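Side-chain contacts in carbohydrate esterase family 2 (CE2) (Chaetomium olivicolor, PDB 4XVH), which probably removes acetyl groups from xylan or related plant polysaccharides, joining a jelly-roll carbohydrate-binding domain to an SGNH-type esterase domain: residues A[79-82]-A[83-87]; A[295-298]-A[299-303]; A[321-324]-A[325-329]. All blocks are in the same frame, centred on the assembly; numbering follows the deposited sequence.

Interaction 1: A[79-82]-A[83-87]; sequences LRRR and SEPAY. With PEU (2,5,8,11,14,17,20,23,26,29,32,35,38,41,44,47,50,53,56,59,62,65,68,71,74,77,80-heptacosaoxadooctacontan-82-ol), chain C.
The guanidinium of Arg81 carries the carbonyl oxygen Ser83 O over one face, 3.4 Å above the plane and displaced toward the rim, while the backbone of Pro85 meets it at the edge, its N lying 3.6 Å from Arg81 NH2. The setting is the end of strand 73-81 in the N-terminal jelly-roll sandwich, where the chain turns toward strand 88-97. The second flat group, the Tyr87 ring, has the ether oxygen OAK of the bound polyethylene glycol over one face, 3.8 Å from Tyr87 CZ, and Glu84 CG at its edge. Between the two groups runs a beta turn, closed by Tyr87 N to Glu84 O at 3.1 Å, that presents Ala86 and Tyr87 to a pocket also lined by Ser118 and His306. A bend at chi3 (99°) turns the guanidinium of Arg81 alongside the following residues, next to Ser83 and Glu84. Its donors are well used: NE binds Ser16 O, NH1 binds Asn42 OD1 and NH2 binds Gly88 O. Arg82 turns elsewhere, to salt bridges with Asp45 and Asp126, and Glu84 OE2 bonds Ser162 OG. Ser83 O and Ser83 N are buried without a hydrogen-bonding partner in the model, and the positive face beneath that oxygen may partly compensate. Replacing Arg81 by a leucine would take this donor from Ser16 O, Asn42 OD1 and Gly88 O and set Ser83 O over an uncharged group, and would probably free the turn to shift. A single water knits the loop further: it accepts a weak bond of 3.1 Å from Arg81 NH2 and sits 2.8 Å from both Ser83 OG and Glu84 O.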
loop_
_atom_site.group_PDB
_atom_site.type_symbol
_atom_site.label_atom_id
_atom_site.label_comp_id
_atom_site.label_asym_id
_atom_site.label_seq_id
_atom_site.Cartn_x
_atom_site.Cartn_y
_atom_site.Cartn_z
ATOM N N LEU A 79 13.043 8.160 -2.920
ATOM C CA LEU A 79 12.499 8.200 -1.566
ATOM C C LEU A 79 11.115 7.588 -1.530
ATOM O O LEU A 79 10.236 8.019 -2.298
ATOM C CB LEU A 79 12.399 9.656 -1.074
ATOM C CG LEU A 79 11.781 9.890 0.311
ATOM C CD1 LEU A 79 12.806 9.517 1.359
ATOM C CD2 LEU A 79 11.350 11.356 0.512
ATOM N N ARG A 80 10.888 6.647 -0.619
ATOM C CA ARG A 80 9.556 6.097 -0.459
ATOM C C ARG A 80 9.117 5.940 0.992
ATOM O O ARG A 80 9.905 5.479 1.824
ATOM C CB ARG A 80 9.476 4.764 -1.154
ATOM C CG ARG A 80 9.216 4.927 -2.648
ATOM C CD ARG A 80 9.047 3.600 -3.211
ATOM N NE ARG A 80 8.930 3.533 -4.670
ATOM C CZ ARG A 80 7.823 3.776 -5.367
ATOM N NH1 ARG A 80 6.734 4.233 -4.768
ATOM N NH2 ARG A 80 7.822 3.596 -6.678
ATOM N N ARG A 81 7.903 6.347 1.302
ATOM C CA ARG A 81 7.337 6.196 2.611
ATOM C C ARG A 81 7.153 4.730 2.945
ATOM O O ARG A 81 6.547 4.023 2.230
ATOM C CB ARG A 81 5.961 6.824 2.674
ATOM C CG ARG A 81 5.809 8.031 3.538
ATOM C CD ARG A 81 4.480 8.680 3.288
ATOM N NE ARG A 81 3.396 8.426 4.202
ATOM C CZ ARG A 81 3.404 8.688 5.487
ATOM N NH1 ARG A 81 4.493 9.075 6.066
ATOM N NH2 ARG A 81 2.343 8.488 6.193
ATOM N N ARG A 82 7.601 4.344 4.106
ATOM C CA ARG A 82 7.398 2.986 4.604
ATOM C C ARG A 82 6.056 2.854 5.343
ATOM O O ARG A 82 5.499 1.751 5.442
ATOM C CB ARG A 82 8.522 2.614 5.593
ATOM C CG ARG A 82 9.914 2.533 4.988
ATOM C CD ARG A 82 10.976 2.712 6.047
ATOM N NE ARG A 82 10.931 1.711 7.113
ATOM C CZ ARG A 82 11.497 0.496 7.041
ATOM N NH1 ARG A 82 12.168 0.111 5.956
ATOM N NH2 ARG A 82 11.426 -0.338 8.084
ATOM N N SER A 83 5.592 3.973 5.914
ATOM C CA SER A 83 4.533 3.965 6.916
ATOM C C SER A 83 3.244 4.608 6.429
ATOM O O SER A 83 3.126 4.975 5.250
ATOM C CB SER A 83 5.013 4.680 8.198
ATOM O OG SER A 83 5.445 6.001 7.906
ATOM N N GLU A 84 2.282 4.790 7.334
ATOM C CA GLU A 84 0.910 5.085 6.899
ATOM C C GLU A 84 0.332 6.349 7.553
ATOM O O GLU A 84 0.851 6.831 8.559
ATOM C CB GLU A 84 0.009 3.876 7.206
ATOM C CG GLU A 84 -0.208 3.693 8.730
ATOM C CD GLU A 84 -1.116 2.512 9.039
ATOM O OE1 GLU A 84 -2.322 2.578 8.669
ATOM O OE2 GLU A 84 -0.607 1.521 9.621
ATOM N N PRO A 85 -0.753 6.882 6.984
ATOM C CA PRO A 85 -1.288 8.151 7.485
ATOM C C PRO A 85 -1.685 8.126 8.955
ATOM O O PRO A 85 -1.594 9.163 9.616
ATOM C CB PRO A 85 -2.530 8.394 6.610
ATOM C CG PRO A 85 -2.533 7.353 5.567
ATOM C CD PRO A 85 -1.345 6.480 5.698
ATOM N N ALA A 86 -2.086 6.965 9.458
ATOM C CA ALA A 86 -2.584 6.891 10.825
ATOM C C ALA A 86 -1.516 7.323 11.825
ATOM O O ALA A 86 -1.855 7.795 12.898
ATOM C CB ALA A 86 -3.062 5.472 11.168
ATOM N N TYR A 87 -0.240 7.150 11.472
ATOM C CA TYR A 87 0.851 7.484 12.392
ATOM C C TYR A 87 1.375 8.903 12.164
ATOM O O TYR A 87 1.906 9.524 13.080
ATOM C CB TYR A 87 2.003 6.477 12.266
ATOM C CG TYR A 87 1.716 5.145 12.934
ATOM C CD1 TYR A 87 1.932 4.962 14.300
ATOM C CD2 TYR A 87 1.189 4.077 12.202
ATOM C CE1 TYR A 87 1.648 3.747 14.911
ATOM C CE2 TYR A 87 0.909 2.849 12.815
ATOM C CZ TYR A 87 1.141 2.694 14.165
ATOM O OH TYR A 87 0.846 1.470 14.750
HETATM C CAA PEU C . -1.360 11.746 14.286
HETATM O OAB PEU C . -1.740 10.754 15.255
HETATM C CAC PEU C . -3.032 11.057 15.912
HETATM C CAD PEU C . -3.623 10.100 17.014
HETATM O OAE PEU C . -2.767 9.953 18.173
HETATM C CAF PEU C . -1.478 9.323 17.884
HETATM C CAG PEU C . -1.364 7.819 17.579
HETATM O OAH PEU C . -2.155 7.274 16.512
HETATM C CAI PEU C . -1.789 5.891 16.250
HETATM C CAJ PEU C . -2.779 5.177 15.321
HETATM O OAK PEU C . -2.343 3.819 15.049
HETATM C CAL PEU C . -3.464 3.045 14.572
HETATM C CAM PEU C . -3.129 1.589 14.265
HETATM O OAN PEU C . -4.427 0.996 14.057
HETATM C CAO PEU C . -4.400 -0.436 13.858
HETATM C CAP PEU C . -5.839 -0.726 14.234
HETATM O OAQ PEU C . -6.504 -2.012 14.270
HETATM C CAR PEU C . -5.901 -3.091 15.052
HETATM C CAS PEU C . -4.684 -3.887 14.517
HETATM O OAT PEU C . -4.961 -4.657 13.280
HETATM C CAU PEU C . -5.334 -3.882 12.100
HETATM C CAV PEU C . -5.624 -4.790 10.885
HETATM O OAW PEU C . -5.971 -4.123 9.646
HETATM O O HOH W 1 3.467 7.613 8.980
#

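Interaction 2: A[295-298]-A[299-303]; sequences PTQG and SDVGC
Gln297 lays its terminal amide against Val301, whose CG1 methyl sits above the flat group and is 3.7 Å from Gln297 CD, with OE1 and NE2 of the same amide equally near. The two side chains cross at about a right angle, with one methyl, CG1, making the contact. This is a small worked example of how a chain without helix or strand holds its shape: a few van der Waals contacts, one water and some bonds to neighbouring loops. The first torsion of Gln297 sets CG between the backbone N and the carbonyl carbon (chi1 59°), and from there the chain runs extended, which carries the amide across to Val301, on the far side of the bend at 298-300. The same methyl, Val301 CG1, is also 3.7 Å from Gly298 O, and so touches both the amide and the backbone of the bend. No hydrogen bond crosses from 295-298 to 299-303 directly. A water takes that role, lying 2.8 Å from Gln297 OE1 and 2.7 Å from Asp300 O and placed to donate to either oxygen. The other end of the amide is fixed as well, because NE2 bonds Tyr305 O, and with OE1 held by the water the rotation of the amide is defined from both ends. Ser299 and Asp300 are exposed, and their CB atoms point away from 295-298, whereas Val301 packs on Phe129. Beyond it, Cys303 forms the disulfide with Cys131, and its carbonyl oxygen makes a weak hydrogen bond with ND1 of His306, a residue of the ligand pocket. The arrangement belongs to the loop between strand 289-292 and helix 309-327, the part of the SGNH fold that commonly brings a histidine to the active site.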
loop_
_atom_site.group_PDB
_atom_site.type_symbol
_atom_site.label_atom_id
_atom_site.label_comp_id
_atom_site.label_asym_id
_atom_site.label_seq_id
_atom_site.Cartn_x
_atom_site.Cartn_y
_atom_site.Cartn_z
ATOM N N PRO A 295 -2.499 -18.263 1.129
ATOM C CA PRO A 295 -2.678 -19.283 2.165
ATOM C C PRO A 295 -2.432 -18.685 3.554
ATOM O O PRO A 295 -1.560 -17.826 3.722
ATOM C CB PRO A 295 -1.632 -20.338 1.819
ATOM C CG PRO A 295 -1.320 -20.133 0.386
ATOM C CD PRO A 295 -1.530 -18.663 0.093
ATOM N N THR A 296 -3.244 -19.099 4.519
ATOM C CA THR A 296 -3.065 -18.706 5.915
ATOM C C THR A 296 -1.602 -18.855 6.277
ATOM O O THR A 296 -0.996 -19.868 5.995
ATOM C CB THR A 296 -3.930 -19.572 6.856
ATOM O OG1 THR A 296 -5.314 -19.435 6.488
ATOM C CG2 THR A 296 -3.744 -19.139 8.322
ATOM N N GLN A 297 -1.026 -17.830 6.887
ATOM C CA GLN A 297 0.410 -17.804 7.160
ATOM C C GLN A 297 0.801 -18.813 8.247
ATOM O O GLN A 297 -0.066 -19.338 8.957
ATOM C CB GLN A 297 0.804 -16.379 7.578
ATOM C CG GLN A 297 0.052 -15.896 8.831
ATOM C CD GLN A 297 0.424 -14.451 9.222
ATOM O OE1 GLN A 297 1.402 -13.880 8.707
ATOM N NE2 GLN A 297 -0.365 -13.860 10.116
ATOM N N GLY A 298 2.100 -19.053 8.402
ATOM C CA GLY A 298 2.595 -19.895 9.489
ATOM C C GLY A 298 2.814 -19.161 10.804
ATOM O O GLY A 298 2.352 -18.018 11.001
ATOM N N SER A 299 3.551 -19.798 11.714
ATOM C CA SER A 299 3.708 -19.236 13.050
ATOM C C SER A 299 4.672 -18.043 13.106
ATOM O O SER A 299 4.600 -17.244 14.036
ATOM C CB SER A 299 4.190 -20.307 14.016
ATOM O OG SER A 299 5.425 -20.808 13.557
ATOM N N ASP A 300 5.572 -17.900 12.141
ATOM C CA ASP A 300 6.483 -16.762 12.193
ATOM C C ASP A 300 5.775 -15.499 11.700
ATOM O O ASP A 300 5.269 -15.468 10.564
ATOM C CB ASP A 300 7.723 -17.037 11.360
ATOM C CG ASP A 300 8.557 -18.177 11.931
ATOM O OD1 ASP A 300 8.737 -18.247 13.168
ATOM O OD2 ASP A 300 9.028 -19.012 11.135
ATOM N N VAL A 301 5.713 -14.469 12.546
ATOM C CA VAL A 301 4.937 -13.287 12.217
ATOM C C VAL A 301 5.621 -12.014 12.727
ATOM O O VAL A 301 6.545 -12.092 13.548
ATOM C CB VAL A 301 3.494 -13.380 12.809
ATOM C CG1 VAL A 301 2.702 -14.494 12.159
ATOM C CG2 VAL A 301 3.559 -13.593 14.347
ATOM N N GLY A 302 5.139 -10.863 12.260
ATOM C CA GLY A 302 5.611 -9.579 12.746
ATOM C C GLY A 302 4.695 -9.093 13.861
ATOM O O GLY A 302 4.025 -9.913 14.498
ATOM N N CYS A 303 4.657 -7.780 14.100
ATOM C CA CYS A 303 3.903 -7.260 15.258
ATOM C C CYS A 303 2.434 -7.612 15.104
ATOM O O CYS A 303 1.867 -7.473 14.007
ATOM C CB CYS A 303 4.053 -5.743 15.395
ATOM S SG CYS A 303 5.763 -5.241 15.411
HETATM O O HOH W 2 4.163 -14.154 8.460
#

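Interaction 3: A[321-324]-A[325-329]; sequences KAIA and AALGW
Ile323 sets CG1 beside the backbone N (chi1 -65°), which leaves CG2 anti to that N and facing Leu327; the leucine, its CG anti to its own carbonyl carbon, lies side by side with it, and CD2 comes to 3.8 Å from Ile323 CG2. The site is the last turn of helix 309-327, whose end recalls a Schellman motif in its glycine and its 6→1 backbone bond: Gly328 takes the positive phi (75°) that reverses the chain and sends Trp329 back over the helix. The indole slants against the isoleucine, CZ3 to Ile323 CG2 3.9 Å, while Leu327 CD2 lies over one ring face near the rim. Trp329 CB also touches Ala324 CB, giving the apolar closure usual in such caps. Outside, Arg110 makes a cation-pi contact with the indole, and Ile323 and Leu327 pack on Phe252 of the parallel sheet. Regular bonds run up to Leu327 N, which reaches Ile323 O at 2.8 Å. Beyond it Ala324 O takes over, receiving a weak bond from Gly328 N and, as the 6→1 bond, a better one from Trp329 N, 2.9 Å long, in the carbonyl plane on a lone pair, with an N-H...O angle of 148°.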
loop_
_atom_site.group_PDB
_atom_site.type_symbol
_atom_site.label_atom_id
_atom_site.label_comp_id
_atom_site.label_asym_id
_atom_site.label_seq_id
_atom_site.Cartn_x
_atom_site.Cartn_y
_atom_site.Cartn_z
ATOM N N LYS A 321 3.056 -13.286 -10.710
ATOM C CA LYS A 321 2.760 -14.238 -11.780
ATOM C C LYS A 321 1.285 -14.153 -12.229
ATOM O O LYS A 321 0.969 -14.305 -13.407
ATOM C CB LYS A 321 3.062 -15.684 -11.342
ATOM C CG LYS A 321 4.540 -16.013 -11.077
ATOM C CD LYS A 321 4.655 -17.513 -10.856
ATOM C CE LYS A 321 5.948 -17.926 -10.203
ATOM N NZ LYS A 321 5.809 -19.352 -9.674
ATOM N N ALA A 322 0.390 -13.969 -11.272
ATOM C CA ALA A 322 -1.042 -13.935 -11.581
ATOM C C ALA A 322 -1.394 -12.708 -12.428
ATOM O O ALA A 322 -2.228 -12.789 -13.317
ATOM C CB ALA A 322 -1.841 -13.934 -10.307
ATOM N N ILE A 323 -0.800 -11.561 -12.106
ATOM C CA ILE A 323 -1.040 -10.346 -12.861
ATOM C C ILE A 323 -0.438 -10.537 -14.244
ATOM O O ILE A 323 -1.091 -10.239 -15.277
ATOM C CB ILE A 323 -0.419 -9.102 -12.164
ATOM C CG1 ILE A 323 -1.122 -8.847 -10.814
ATOM C CG2 ILE A 323 -0.467 -7.900 -13.094
ATOM C CD1 ILE A 323 -0.521 -7.695 -9.965
ATOM N N ALA A 324 0.798 -11.046 -14.268
ATOM C CA ALA A 324 1.492 -11.267 -15.542
ATOM C C ALA A 324 0.657 -12.172 -16.435
ATOM O O ALA A 324 0.526 -11.906 -17.643
ATOM C CB ALA A 324 2.923 -11.886 -15.336
ATOM N N ALA A 325 0.122 -13.253 -15.861
ATOM C CA ALA A 325 -0.637 -14.227 -16.664
ATOM C C ALA A 325 -1.878 -13.565 -17.239
ATOM O O ALA A 325 -2.230 -13.747 -18.412
ATOM C CB ALA A 325 -1.036 -15.421 -15.823
ATOM N N ALA A 326 -2.557 -12.801 -16.387
ATOM C CA ALA A 326 -3.782 -12.128 -16.790
ATOM C C ALA A 326 -3.534 -11.093 -17.880
ATOM O O ALA A 326 -4.369 -10.917 -18.771
ATOM C CB ALA A 326 -4.454 -11.456 -15.576
ATOM N N LEU A 327 -2.395 -10.402 -17.804
ATOM C CA LEU A 327 -2.151 -9.237 -18.676
ATOM C C LEU A 327 -1.287 -9.570 -19.893
ATOM O O LEU A 327 -1.092 -8.726 -20.761
ATOM C CB LEU A 327 -1.493 -8.113 -17.882
ATOM C CG LEU A 327 -2.473 -7.266 -17.044
ATOM C CD1 LEU A 327 -3.222 -8.098 -16.062
ATOM C CD2 LEU A 327 -1.740 -6.287 -16.268
ATOM N N GLY A 328 -0.749 -10.786 -19.937
ATOM C CA GLY A 328 0.151 -11.190 -21.008
ATOM C C GLY A 328 1.536 -10.567 -20.842
ATOM O O GLY A 328 2.215 -10.271 -21.813
ATOM N N TRP A 329 1.938 -10.345 -19.601
ATOM C CA TRP A 329 3.264 -9.814 -19.287
ATOM C C TRP A 329 4.228 -10.946 -18.899
ATOM O O TRP A 329 5.415 -10.743 -18.666
ATOM C CB TRP A 329 3.173 -8.817 -18.136
ATOM C CG TRP A 329 2.405 -7.533 -18.388
ATOM C CD1 TRP A 329 1.991 -7.021 -19.574
ATOM C CD2 TRP A 329 1.980 -6.612 -17.380
ATOM N NE1 TRP A 329 1.340 -5.801 -19.373
ATOM C CE2 TRP A 329 1.329 -5.530 -18.034
ATOM C CE3 TRP A 329 2.111 -6.577 -15.996
ATOM C CZ2 TRP A 329 0.804 -4.454 -17.340
ATOM C CZ3 TRP A 329 1.579 -5.483 -15.300
ATOM C CH2 TRP A 329 0.925 -4.453 -15.979
ATOM O OXT TRP A 329 3.810 -12.105 -18.787
#

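In the fold
Three local contacts show how chemistry follows place. Interaction 1 is buried and lies nearest the chain centre, and it is mainly polar: charged groups, a water and backbone oxygens at the join of the jelly roll and the esterase domain. Interaction 2 is a surface loop, with one methyl-on-amide contact and one water in place of direct bonds. Interaction 3, also at the surface, is a helix end, with backbone bonds and apolar packing. Interactions 2 and 3 flank the same helix, 309-327, before its start and at its end, their centres about 26 Å apart. Interactions 1 and 2 come from different domains, yet 83-87 lines the pocket that holds the glycol and 299-303 leads to His306 there.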